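PDB 4Y25: poly-beta-1,6-N-acetyl-D-glucosamine export protein from Escherichia coli, which exports the biofilm adhesin poly-beta-1,6-N-acetyl-D-glucosamine, probably in partly N-deacetylated form, across the outer membrane, this chain being its C-terminal beta-barrel domain. Local coordinates for residues H5-E9 and Y37-L41; S190-Q195 and P206-I212; W223-S229 and R259-D264; S235-G239 and V250-L254. All coordinates share one frame; numbering follows the deposited sequence.

Contact 1: H5-E9 and Y37-L41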
loop_
_atom_site.group_PDB
_atom_site.type_symbol
_atom_site.label_atom_id
_atom_site.label_comp_id
_atom_site.label_asym_id
_atom_site.label_seq_id
_atom_site.Cartn_x
_atom_site.Cartn_y
_atom_site.Cartn_z
ATOM N N HIS A 5 -20.485 7.709 -16.491
ATOM C CA HIS A 5 -19.654 6.898 -15.604
ATOM C C HIS A 5 -18.202 7.369 -15.489
ATOM O O HIS A 5 -17.437 6.823 -14.696
ATOM C CB HIS A 5 -19.697 5.431 -16.050
ATOM C CG HIS A 5 -19.435 5.224 -17.510
ATOM N ND1 HIS A 5 -20.428 5.300 -18.463
ATOM C CD2 HIS A 5 -18.299 4.913 -18.178
ATOM C CE1 HIS A 5 -19.912 5.064 -19.655
ATOM N NE2 HIS A 5 -18.621 4.825 -19.511
ATOM N N ASN A 6 -17.819 8.371 -16.277
ATOM C CA ASN A 6 -16.511 9.003 -16.114
ATOM C C ASN A 6 -16.646 10.464 -15.693
ATOM O O ASN A 6 -16.676 11.370 -16.526
ATOM C CB ASN A 6 -15.682 8.895 -17.398
ATOM C CG ASN A 6 -15.630 7.482 -17.946
ATOM O OD1 ASN A 6 -16.005 6.527 -17.268
ATOM N ND2 ASN A 6 -15.135 7.339 -19.169
ATOM N N LEU A 7 -16.724 10.674 -14.382
ATOM C CA LEU A 7 -16.932 12.000 -13.814
ATOM C C LEU A 7 -15.748 12.390 -12.938
ATOM O O LEU A 7 -14.666 11.814 -13.046
ATOM C CB LEU A 7 -18.224 12.047 -12.988
ATOM C CG LEU A 7 -19.568 11.617 -13.587
ATOM C CD1 LEU A 7 -19.722 10.102 -13.612
ATOM C CD2 LEU A 7 -20.707 12.245 -12.804
ATOM N N ALA A 8 -15.962 13.368 -12.066
ATOM C CA ALA A 8 -14.969 13.722 -11.062
ATOM C C ALA A 8 -14.963 12.656 -9.970
ATOM O O ALA A 8 -15.996 12.060 -9.674
ATOM C CB ALA A 8 -15.260 15.095 -10.477
ATOM N N GLU A 9 -13.801 12.413 -9.374
ATOM C CA GLU A 9 -13.674 11.344 -8.391
ATOM C C GLU A 9 -13.025 11.815 -7.092
ATOM O O GLU A 9 -11.961 12.431 -7.104
ATOM C CB GLU A 9 -12.874 10.180 -8.984
ATOM C CG GLU A 9 -12.548 9.071 -7.999
ATOM C CD GLU A 9 -11.900 7.873 -8.667
ATOM O OE1 GLU A 9 -10.940 7.315 -8.093
ATOM O OE2 GLU A 9 -12.354 7.485 -9.763
ATOM N N TYR A 37 -10.030 13.928 -7.936
ATOM C CA TYR A 37 -9.706 13.968 -9.355
ATOM C C TYR A 37 -10.714 14.816 -10.117
ATOM O O TYR A 37 -11.910 14.787 -9.825
ATOM C CB TYR A 37 -9.670 12.555 -9.941
ATOM C CG TYR A 37 -8.511 11.711 -9.468
ATOM C CD1 TYR A 37 -8.562 11.046 -8.251
ATOM C CD2 TYR A 37 -7.367 11.568 -10.244
ATOM C CE1 TYR A 37 -7.506 10.269 -7.815
ATOM C CE2 TYR A 37 -6.306 10.794 -9.817
ATOM C CZ TYR A 37 -6.380 10.146 -8.601
ATOM O OH TYR A 37 -5.330 9.370 -8.167
ATOM N N SER A 38 -10.222 15.575 -11.093
ATOM C CA SER A 38 -11.085 16.327 -11.995
ATOM C C SER A 38 -11.763 15.357 -12.962
ATOM O O SER A 38 -11.382 14.186 -13.030
ATOM C CB SER A 38 -10.274 17.380 -12.759
ATOM O OG SER A 38 -9.365 16.776 -13.665
ATOM N N PRO A 39 -12.783 15.825 -13.705
ATOM C CA PRO A 39 -13.319 14.968 -14.768
ATOM C C PRO A 39 -12.266 14.736 -15.847
ATOM O O PRO A 39 -11.236 15.411 -15.823
ATOM C CB PRO A 39 -14.501 15.779 -15.314
ATOM C CG PRO A 39 -14.871 16.706 -14.213
ATOM C CD PRO A 39 -13.583 17.049 -13.532
ATOM N N PRO A 40 -12.504 13.786 -16.767
ATOM C CA PRO A 40 -11.564 13.681 -17.886
ATOM C C PRO A 40 -11.487 15.011 -18.626
ATOM O O PRO A 40 -12.340 15.287 -19.469
ATOM C CB PRO A 40 -12.168 12.573 -18.760
ATOM C CG PRO A 40 -13.595 12.462 -18.322
ATOM C CD PRO A 40 -13.593 12.800 -16.865
ATOM N N LEU A 41 -10.489 15.821 -18.272
ATOM C CA LEU A 41 -10.305 17.166 -18.819
ATOM C C LEU A 41 -10.401 17.125 -20.339
ATOM O O LEU A 41 -11.123 17.910 -20.955
ATOM C CB LEU A 41 -8.961 17.739 -18.366
ATOM C CG LEU A 41 -8.988 19.131 -17.730
ATOM C CD1 LEU A 41 -10.267 19.339 -16.933
ATOM C CD2 LEU A 41 -7.773 19.319 -16.837
#
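E9 and Y37 pair as an antiparallel hydrogen-bonded couple, with their backbone donors and acceptors satisfying each other. E9 N reaches Y37 O at 3.1 Å with 155° at the hydrogen, while the return bond from Y37 N to E9 O is straighter, at 169°. E9 O is also met by the Y37 ring at its edge, near the ring plane, with CD1 3.8 Å away; a chi1 of -70° puts the ring beside the Y37 N that already donates to this oxygen. On the same face of the sheet, E9 CB and Y37 CB lie 4.1 Å apart. The pair joins the start of strand 8-20 to the end of strand 30-37 in a sixteen-stranded antiparallel barrel, and A8 bonds through its backbone to F297 of the last strand, where the barrel closes on itself. Past Y37 the ladder between the two segments stops, consistent with P39 and P40 lacking an N-H. Van der Waals contacts take over: A8 CB touches P39 CD at 4.0 Å, and backbone carbonyl oxygen N6 O packs on the P40 ring, 3.4 Å from CD. E9 OE2 forms a salt bridge with R296, and S38 OG is hydrogen-bonded to G47 N.

Contact 2: S190-Q195 and P206-I212; sequences SLYYEQ and PIKTFDI
Two hydrogen-bonded pairs, Y192 with D211 and E194 with T209, fasten the strands through four N-H to O=C bonds. D211 N to Y192 O (3.0 Å) and T209 N to E194 O (2.9 Å) both lie in the carbonyl plane; the latter is nearly straight, 170° at the hydrogen. On the face bearing these four residues, the Y192 and D211 side chains run alongside each other, OD2 sitting 3.9 Å from CD2 at the ring edge, the two planes 37° apart. E194, extended from a CG anti to its N (chi1 175°), brings OE2 to 3.7 Å from P206 CG. On the other face L191 CD2 packs 3.6 Å from I212 CG1, and the K208 chain passes the phenol end of Y193, with CE 3.5 Å from OH. A second shell positions the polar groups: D211 is held by S241 and R277, E194 by N196 and R166, and Y192 OH by E168. Carboxylates of E194 and D211 on one face, against L191, F210 and I212 with Y193, Q195 and K208 on the other, suggest the first faces the lumen. Outward, 190-195 also pairs with strand 165-179, and 206-212 is flanked by strand 228-243.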
loop_
_atom_site.group_PDB
_atom_site.type_symbol
_atom_site.label_atom_id
_atom_site.label_comp_id
_atom_site.label_asym_id
_atom_site.label_seq_id
_atom_site.Cartn_x
_atom_site.Cartn_y
_atom_site.Cartn_z
ATOM N N SER A 190 3.285 -14.948 -0.065
ATOM C CA SER A 190 4.125 -13.765 -0.201
ATOM C C SER A 190 5.550 -14.003 0.286
ATOM O O SER A 190 5.774 -14.671 1.297
ATOM C CB SER A 190 3.508 -12.586 0.554
ATOM O OG SER A 190 4.160 -11.373 0.220
ATOM N N LEU A 191 6.510 -13.454 -0.451
ATOM C CA LEU A 191 7.905 -13.445 -0.033
ATOM C C LEU A 191 8.405 -12.007 0.037
ATOM O O LEU A 191 7.967 -11.152 -0.733
ATOM C CB LEU A 191 8.773 -14.263 -0.988
ATOM C CG LEU A 191 8.394 -15.731 -1.185
ATOM C CD1 LEU A 191 9.407 -16.426 -2.075
ATOM C CD2 LEU A 191 8.283 -16.434 0.152
ATOM N N TYR A 192 9.321 -11.738 0.961
ATOM C CA TYR A 192 9.824 -10.384 1.145
ATOM C C TYR A 192 11.273 -10.380 1.617
ATOM O O TYR A 192 11.669 -11.192 2.452
ATOM C CB TYR A 192 8.942 -9.624 2.136
ATOM C CG TYR A 192 9.430 -8.231 2.467
ATOM C CD1 TYR A 192 9.337 -7.199 1.538
ATOM C CD2 TYR A 192 9.972 -7.944 3.714
ATOM C CE1 TYR A 192 9.780 -5.922 1.841
ATOM C CE2 TYR A 192 10.415 -6.671 4.025
ATOM C CZ TYR A 192 10.317 -5.665 3.087
ATOM O OH TYR A 192 10.760 -4.401 3.402
ATOM N N TYR A 193 12.053 -9.454 1.069
ATOM C CA TYR A 193 13.462 -9.310 1.415
ATOM C C TYR A 193 13.796 -7.838 1.629
ATOM O O TYR A 193 13.419 -6.987 0.825
ATOM C CB TYR A 193 14.343 -9.915 0.318
ATOM C CG TYR A 193 15.834 -9.804 0.559
ATOM C CD1 TYR A 193 16.483 -10.656 1.444
ATOM C CD2 TYR A 193 16.597 -8.860 -0.116
ATOM C CE1 TYR A 193 17.848 -10.562 1.660
ATOM C CE2 TYR A 193 17.960 -8.758 0.092
ATOM C CZ TYR A 193 18.581 -9.609 0.979
ATOM O OH TYR A 193 19.939 -9.506 1.184
ATOM N N GLU A 194 14.492 -7.540 2.721
ATOM C CA GLU A 194 14.901 -6.172 3.023
ATOM C C GLU A 194 16.326 -6.130 3.565
ATOM O O GLU A 194 16.675 -6.874 4.482
ATOM C CB GLU A 194 13.944 -5.525 4.030
ATOM C CG GLU A 194 14.372 -4.130 4.480
ATOM C CD GLU A 194 13.505 -3.577 5.599
ATOM O OE1 GLU A 194 12.486 -4.215 5.942
ATOM O OE2 GLU A 194 13.848 -2.503 6.141
ATOM N N GLN A 195 17.145 -5.255 2.991
ATOM C CA GLN A 195 18.523 -5.091 3.437
ATOM C C GLN A 195 18.857 -3.615 3.632
ATOM O O GLN A 195 18.534 -2.779 2.791
ATOM C CB GLN A 195 19.489 -5.738 2.440
ATOM C CG GLN A 195 20.933 -5.270 2.555
ATOM C CD GLN A 195 21.368 -4.434 1.367
ATOM O OE1 GLN A 195 20.709 -4.425 0.327
ATOM N NE2 GLN A 195 22.481 -3.723 1.516
ATOM N N PRO A 206 16.394 -2.928 10.177
ATOM C CA PRO A 206 16.935 -4.292 10.174
ATOM C C PRO A 206 17.925 -4.505 9.033
ATOM O O PRO A 206 17.660 -4.098 7.903
ATOM C CB PRO A 206 15.688 -5.162 9.996
ATOM C CG PRO A 206 14.715 -4.278 9.292
ATOM C CD PRO A 206 14.957 -2.908 9.851
ATOM N N ILE A 207 19.053 -5.136 9.338
ATOM C CA ILE A 207 20.146 -5.276 8.382
ATOM C C ILE A 207 19.805 -6.225 7.237
ATOM O O ILE A 207 20.068 -5.924 6.073
ATOM C CB ILE A 207 21.422 -5.774 9.078
ATOM C CG1 ILE A 207 21.946 -4.704 10.034
ATOM C CG2 ILE A 207 22.490 -6.121 8.056
ATOM C CD1 ILE A 207 22.678 -5.272 11.230
ATOM N N LYS A 208 19.224 -7.372 7.570
ATOM C CA LYS A 208 18.849 -8.351 6.556
ATOM C C LYS A 208 17.685 -9.213 7.036
ATOM O O LYS A 208 17.851 -10.081 7.892
ATOM C CB LYS A 208 20.049 -9.226 6.186
ATOM C CG LYS A 208 19.835 -10.086 4.952
ATOM C CD LYS A 208 21.149 -10.654 4.436
ATOM C CE LYS A 208 22.081 -9.548 3.964
ATOM N NZ LYS A 208 23.348 -10.085 3.395
ATOM N N THR A 209 16.506 -8.958 6.477
ATOM C CA THR A 209 15.294 -9.664 6.870
ATOM C C THR A 209 14.715 -10.441 5.692
ATOM O O THR A 209 14.750 -9.976 4.552
ATOM C CB THR A 209 14.231 -8.688 7.412
ATOM O OG1 THR A 209 14.831 -7.819 8.381
ATOM C CG2 THR A 209 13.077 -9.441 8.059
ATOM N N PHE A 210 14.192 -11.630 5.968
ATOM C CA PHE A 210 13.551 -12.436 4.938
ATOM C C PHE A 210 12.341 -13.163 5.511
ATOM O O PHE A 210 12.435 -13.818 6.551
ATOM C CB PHE A 210 14.546 -13.430 4.338
ATOM C CG PHE A 210 13.959 -14.300 3.267
ATOM C CD1 PHE A 210 13.666 -13.781 2.018
ATOM C CD2 PHE A 210 13.707 -15.640 3.505
ATOM C CE1 PHE A 210 13.127 -14.579 1.029
ATOM C CE2 PHE A 210 13.170 -16.444 2.520
ATOM C CZ PHE A 210 12.880 -15.913 1.281
ATOM N N ASP A 211 11.203 -13.031 4.837
ATOM C CA ASP A 211 9.960 -13.625 5.315
ATOM C C ASP A 211 9.312 -14.527 4.272
ATOM O O ASP A 211 9.302 -14.217 3.082
ATOM C CB ASP A 211 8.961 -12.538 5.728
ATOM C CG ASP A 211 9.565 -11.507 6.661
ATOM O OD1 ASP A 211 10.487 -11.851 7.425
ATOM O OD2 ASP A 211 9.107 -10.345 6.634
ATOM N N ILE A 212 8.771 -15.647 4.734
ATOM C CA ILE A 212 7.932 -16.494 3.902
ATOM C C ILE A 212 6.572 -16.627 4.573
ATOM O O ILE A 212 6.454 -17.261 5.619
ATOM C CB ILE A 212 8.543 -17.889 3.689
ATOM C CG1 ILE A 212 9.925 -17.777 3.046
ATOM C CG2 ILE A 212 7.622 -18.744 2.837
ATOM C CD1 ILE A 212 10.619 -19.111 2.846
#

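Contact 3: W223-S229 and R259-D264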
loop_
_atom_site.group_PDB
_atom_site.type_symbol
_atom_site.label_atom_id
_atom_site.label_comp_id
_atom_site.label_asym_id
_atom_site.label_seq_id
_atom_site.Cartn_x
_atom_site.Cartn_y
_atom_site.Cartn_z
ATOM N N TRP A 223 -24.812 -9.835 -0.092
ATOM C CA TRP A 223 -25.996 -9.446 -0.846
ATOM C C TRP A 223 -25.619 -8.752 -2.146
ATOM O O TRP A 223 -24.595 -8.071 -2.225
ATOM C CB TRP A 223 -26.887 -8.532 -0.006
ATOM C CG TRP A 223 -27.959 -7.844 -0.791
ATOM C CD1 TRP A 223 -29.201 -8.323 -1.073
ATOM C CD2 TRP A 223 -27.882 -6.549 -1.398
ATOM N NE1 TRP A 223 -29.909 -7.407 -1.815
ATOM C CE2 TRP A 223 -29.118 -6.309 -2.028
ATOM C CE3 TRP A 223 -26.886 -5.572 -1.472
ATOM C CZ2 TRP A 223 -29.387 -5.128 -2.718
ATOM C CZ3 TRP A 223 -27.155 -4.400 -2.157
ATOM C CH2 TRP A 223 -28.395 -4.190 -2.773
ATOM N N ARG A 224 -26.451 -8.932 -3.165
ATOM C CA ARG A 224 -26.242 -8.269 -4.441
ATOM C C ARG A 224 -27.544 -8.150 -5.214
ATOM O O ARG A 224 -28.366 -9.065 -5.228
ATOM C CB ARG A 224 -25.207 -9.019 -5.285
ATOM C CG ARG A 224 -24.905 -8.355 -6.625
ATOM C CD ARG A 224 -23.834 -9.108 -7.400
ATOM N NE ARG A 224 -24.280 -10.436 -7.808
ATOM C CZ ARG A 224 -24.977 -10.684 -8.913
ATOM N NH1 ARG A 224 -25.312 -9.692 -9.726
ATOM N NH2 ARG A 224 -25.341 -11.926 -9.204
ATOM N N SER A 225 -27.730 -6.999 -5.840
ATOM C CA SER A 225 -28.779 -6.834 -6.825
ATOM C C SER A 225 -28.180 -6.129 -8.016
ATOM O O SER A 225 -27.926 -4.930 -7.962
ATOM C CB SER A 225 -29.966 -6.046 -6.266
ATOM O OG SER A 225 -30.450 -6.629 -5.071
ATOM N N TYR A 226 -27.919 -6.887 -9.073
ATOM C CA TYR A 226 -27.490 -6.295 -10.326
ATOM C C TYR A 226 -26.123 -5.583 -10.189
ATOM O O TYR A 226 -25.113 -6.248 -9.962
ATOM C CB TYR A 226 -28.582 -5.348 -10.835
ATOM C CG TYR A 226 -29.630 -5.989 -11.725
ATOM C CD1 TYR A 226 -30.023 -7.312 -11.555
ATOM C CD2 TYR A 226 -30.203 -5.266 -12.764
ATOM C CE1 TYR A 226 -30.977 -7.887 -12.392
ATOM C CE2 TYR A 226 -31.145 -5.827 -13.598
ATOM C CZ TYR A 226 -31.530 -7.133 -13.413
ATOM O OH TYR A 226 -32.473 -7.675 -14.256
ATOM N N GLU A 227 -26.074 -4.253 -10.313
ATOM C CA GLU A 227 -24.772 -3.552 -10.307
ATOM C C GLU A 227 -24.287 -2.971 -8.966
ATOM O O GLU A 227 -23.299 -2.230 -8.942
ATOM C CB GLU A 227 -24.755 -2.405 -11.333
ATOM C CG GLU A 227 -24.847 -2.813 -12.808
ATOM C CD GLU A 227 -26.181 -3.402 -13.233
ATOM O OE1 GLU A 227 -27.099 -3.481 -12.410
ATOM O OE2 GLU A 227 -26.313 -3.793 -14.409
ATOM N N ASN A 228 -24.958 -3.283 -7.862
ATOM C CA ASN A 228 -24.464 -2.868 -6.546
ATOM C C ASN A 228 -24.510 -4.017 -5.539
ATOM O O ASN A 228 -25.455 -4.803 -5.531
ATOM C CB ASN A 228 -25.248 -1.657 -6.023
ATOM C CG ASN A 228 -26.699 -1.680 -6.426
ATOM O OD1 ASN A 228 -27.284 -2.743 -6.611
ATOM N ND2 ASN A 228 -27.292 -0.501 -6.570
ATOM N N SER A 229 -23.483 -4.112 -4.695
ATOM C CA SER A 229 -23.292 -5.303 -3.868
ATOM C C SER A 229 -22.667 -5.035 -2.499
ATOM O O SER A 229 -22.317 -3.902 -2.162
ATOM C CB SER A 229 -22.426 -6.313 -4.621
ATOM O OG SER A 229 -21.202 -5.723 -5.022
ATOM N N ARG A 259 -16.938 -4.793 2.007
ATOM C CA ARG A 259 -16.975 -3.892 0.862
ATOM C C ARG A 259 -18.406 -3.549 0.467
ATOM O O ARG A 259 -19.290 -4.407 0.494
ATOM C CB ARG A 259 -16.246 -4.513 -0.330
ATOM C CG ARG A 259 -14.740 -4.352 -0.305
ATOM C CD ARG A 259 -14.341 -3.005 -0.877
ATOM N NE ARG A 259 -12.970 -2.650 -0.533
ATOM C CZ ARG A 259 -12.428 -1.461 -0.771
ATOM N NH1 ARG A 259 -13.142 -0.509 -1.357
ATOM N NH2 ARG A 259 -11.172 -1.224 -0.423
ATOM N N ILE A 260 -18.625 -2.289 0.105
ATOM C CA ILE A 260 -19.903 -1.845 -0.440
ATOM C C ILE A 260 -19.679 -1.166 -1.786
ATOM O O ILE A 260 -18.845 -0.268 -1.908
ATOM C CB ILE A 260 -20.630 -0.869 0.509
ATOM C CG1 ILE A 260 -21.378 -1.637 1.598
ATOM C CG2 ILE A 260 -21.624 -0.008 -0.259
ATOM C CD1 ILE A 260 -22.648 -2.294 1.112
ATOM N N SER A 261 -20.410 -1.614 -2.799
ATOM C CA SER A 261 -20.386 -0.964 -4.101
ATOM C C SER A 261 -21.800 -0.522 -4.439
ATOM O O SER A 261 -22.730 -1.316 -4.338
ATOM C CB SER A 261 -19.838 -1.906 -5.174
ATOM O OG SER A 261 -19.897 -1.301 -6.453
ATOM N N TRP A 262 -21.970 0.742 -4.823
ATOM C CA TRP A 262 -23.308 1.272 -5.071
ATOM C C TRP A 262 -23.401 2.145 -6.320
ATOM O O TRP A 262 -22.874 3.258 -6.352
ATOM C CB TRP A 262 -23.792 2.071 -3.863
ATOM C CG TRP A 262 -25.280 2.146 -3.791
ATOM C CD1 TRP A 262 -26.077 3.155 -4.250
ATOM C CD2 TRP A 262 -26.157 1.158 -3.241
ATOM N NE1 TRP A 262 -27.397 2.858 -4.012
ATOM C CE2 TRP A 262 -27.473 1.638 -3.393
ATOM C CE3 TRP A 262 -25.958 -0.083 -2.628
ATOM C CZ2 TRP A 262 -28.584 0.918 -2.956
ATOM C CZ3 TRP A 262 -27.061 -0.796 -2.196
ATOM C CH2 TRP A 262 -28.357 -0.294 -2.361
ATOM N N ASN A 263 -24.087 1.625 -7.337
ATOM C CA ASN A 263 -24.361 2.343 -8.584
ATOM C C ASN A 263 -23.119 2.842 -9.316
ATOM O O ASN A 263 -23.197 3.808 -10.078
ATOM C CB ASN A 263 -25.290 3.530 -8.314
ATOM C CG ASN A 263 -26.670 3.099 -7.860
ATOM O OD1 ASN A 263 -27.121 1.996 -8.166
ATOM N ND2 ASN A 263 -27.350 3.973 -7.127
ATOM N N ASP A 264 -21.985 2.185 -9.084
ATOM C CA ASP A 264 -20.705 2.573 -9.680
ATOM C C ASP A 264 -20.341 4.020 -9.341
ATOM O O ASP A 264 -19.562 4.659 -10.044
ATOM C CB ASP A 264 -20.737 2.374 -11.198
ATOM C CG ASP A 264 -21.400 1.070 -11.602
ATOM O OD1 ASP A 264 -21.363 0.110 -10.803
ATOM O OD2 ASP A 264 -21.956 1.003 -12.718
#
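I260 and S229 meet first along the second segment, with I260 CD1 3.7 Å from S229 O; the neighbouring R259 sends its guanidinium away, to salt bridges with D292 and D267. S261 then pairs with S229 in antiparallel hydrogen-bonded register. S261 N donates to S229 O at 3.0 Å with 171° at the hydrogen, and S229 N donates to S261 O at 2.9 Å in a more bent geometry. Next, W262 turns its indole back over the first segment. The amide of N228 lies over one ring face, ND2 3.8 Å above the plane and over its centre, with the two planes 33° apart. N228 can lie there because its chi1 of 35° sets CG between backbone N and carbonyl carbon. The far rim of the same indole meets that of W223, CZ3 to CZ3 at 3.6 Å; the six-membered ring centroids are 5.9 Å apart, so neither ring covers the other. N263 runs beside N228, its OD1 3.0 Å from ND2. D264 comes last, with OD1 3.6 Å from E227 O. E227 and N228 belong to the type II' turn S225-N228 that links strands 208-225 and 228-243, and the turn therefore rests against the end of strand 247-262. Apart from the two backbone bonds, the chemistry is that of indole surfaces and amides without opposite-charge pairing, and the E227/D264 end brings like charges near each other and so probably adds no attraction; two tryptophans on the barrel surface are consistent with the aromatic girdle by which outer-membrane barrels meet the membrane interface.

Contact 4: S235-G239 and V250-L254; sequences SAGVG and VVTQL
The beta hairpin of strands 228-243 and 247-262 is sampled here in its regular middle, where the two segment axes run 4.5 Å apart at 178°, almost exactly antiparallel. Its hydrogen-bonded pairs are G237 with Q253 and G239 with V251. G237 N donates to Q253 O at 2.8 Å, and Q253 N reciprocates to G237 O at the same length; G239 N donates to V251 O in a straighter bond, 172° at the hydrogen, while the return bond is modelled too short for its length to be trusted. Between these rungs the carbonyls also receive CA-H groups, as where T252 CA stands 3.3 Å from G237 O. G237 and G239 put no side chain on the face of their partners, whose side chains pack directly against the glycine backbone. Q253 has CG between its backbone N and carbonyl carbon (chi1 56°), which brings that atom to 3.7 Å from G237 CA, and V251 CB lies 3.8 Å from G239 C. The opposite face is apolar apart from T252. L254 bends its CD2 across to A236 CB at 3.6 Å, and V238 CG1 approaches V250 CG2 at 4.3 Å, a looser touch. With V238 and L254 on the surface, this face probably looks to lipid and the face of V251 and Q253 to the barrel interior. On one flank A236 bonds through its backbone to F216 of strand 208-225, whose V213 is touched by V251 and Q253; on the other, T252 and L254 bond to K276 and W274 of strand 266-278, leaving the hairpin sewn into the wall on both edges.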
loop_
_atom_site.group_PDB
_atom_site.type_symbol
_atom_site.label_atom_id
_atom_site.label_comp_id
_atom_site.label_asym_id
_atom_site.label_seq_id
_atom_site.Cartn_x
_atom_site.Cartn_y
_atom_site.Cartn_z
ATOM N N SER A 235 -9.218 -12.934 5.657
ATOM C CA SER A 235 -7.884 -13.336 5.227
ATOM C C SER A 235 -7.056 -13.801 6.419
ATOM O O SER A 235 -7.177 -13.259 7.519
ATOM C CB SER A 235 -7.172 -12.188 4.509
ATOM O OG SER A 235 -6.980 -11.084 5.379
ATOM N N ALA A 236 -6.219 -14.808 6.192
ATOM C CA ALA A 236 -5.391 -15.370 7.252
ATOM C C ALA A 236 -4.064 -15.879 6.702
ATOM O O ALA A 236 -3.999 -16.413 5.592
ATOM C CB ALA A 236 -6.130 -16.489 7.965
ATOM N N GLY A 237 -3.005 -15.712 7.487
ATOM C CA GLY A 237 -1.682 -16.134 7.074
ATOM C C GLY A 237 -0.822 -16.588 8.235
ATOM O O GLY A 237 -0.836 -15.986 9.310
ATOM N N VAL A 238 -0.085 -17.673 8.015
ATOM C CA VAL A 238 0.887 -18.164 8.983
ATOM C C VAL A 238 2.210 -18.413 8.275
ATOM O O VAL A 238 2.268 -19.179 7.314
ATOM C CB VAL A 238 0.422 -19.464 9.668
ATOM C CG1 VAL A 238 1.479 -19.948 10.648
ATOM C CG2 VAL A 238 -0.910 -19.256 10.377
ATOM N N GLY A 239 3.269 -17.759 8.743
ATOM C CA GLY A 239 4.568 -17.879 8.106
ATOM C C GLY A 239 5.731 -17.724 9.065
ATOM O O GLY A 239 5.553 -17.730 10.282
ATOM N N VAL A 250 7.918 -17.058 14.257
ATOM C CA VAL A 250 6.720 -17.271 13.455
ATOM C C VAL A 250 6.003 -15.958 13.113
ATOM O O VAL A 250 6.026 -15.000 13.886
ATOM C CB VAL A 250 5.748 -18.235 14.188
ATOM C CG1 VAL A 250 5.300 -17.641 15.514
ATOM C CG2 VAL A 250 4.551 -18.593 13.314
ATOM N N VAL A 251 5.391 -15.918 11.934
ATOM C CA VAL A 251 4.562 -14.791 11.530
ATOM C C VAL A 251 3.112 -15.232 11.395
ATOM O O VAL A 251 2.813 -16.221 10.727
ATOM C CB VAL A 251 5.031 -14.183 10.193
ATOM C CG1 VAL A 251 4.027 -13.153 9.685
ATOM C CG2 VAL A 251 6.394 -13.559 10.354
ATOM N N THR A 252 2.212 -14.501 12.038
ATOM C CA THR A 252 0.792 -14.785 11.913
ATOM C C THR A 252 0.035 -13.501 11.594
ATOM O O THR A 252 0.362 -12.429 12.106
ATOM C CB THR A 252 0.229 -15.433 13.195
ATOM O OG1 THR A 252 -1.168 -15.699 13.025
ATOM C CG2 THR A 252 0.422 -14.516 14.388
ATOM N N GLN A 253 -0.966 -13.601 10.727
ATOM C CA GLN A 253 -1.732 -12.422 10.349
ATOM C C GLN A 253 -3.188 -12.753 10.049
ATOM O O GLN A 253 -3.500 -13.777 9.437
ATOM C CB GLN A 253 -1.083 -11.732 9.147
ATOM C CG GLN A 253 -0.893 -12.622 7.936
ATOM C CD GLN A 253 0.033 -12.005 6.908
ATOM O OE1 GLN A 253 0.812 -11.103 7.222
ATOM N NE2 GLN A 253 -0.044 -12.490 5.674
ATOM N N LEU A 254 -4.075 -11.873 10.502
ATOM C CA LEU A 254 -5.508 -12.032 10.302
ATOM C C LEU A 254 -6.125 -10.719 9.857
ATOM O O LEU A 254 -5.704 -9.646 10.288
ATOM C CB LEU A 254 -6.192 -12.514 11.582
ATOM C CG LEU A 254 -5.876 -13.924 12.078
ATOM C CD1 LEU A 254 -6.298 -14.074 13.532
ATOM C CD2 LEU A 254 -6.566 -14.961 11.209
#

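From the N terminus, contact 1 closes first, bringing the start of strand 8-20 against the loop that follows strand 30-37, beside the barrel seam. Far along the chain, contact 2 shuts the loop between strands 183-195 and 208-225; its centre lies 40 Å from that of contact 1, on the other side of the chain's centre. Contact 3 opens at the end of strand 208-225 and closes at the end of strand 247-262, with contact 4 nested inside its loop, on the same hairpin. No two loops cross. Contacts 1 and 3 come within about 6 Å at nearest atoms, and contacts 2 and 4 within about 3 Å. All four belong to one closed sheet.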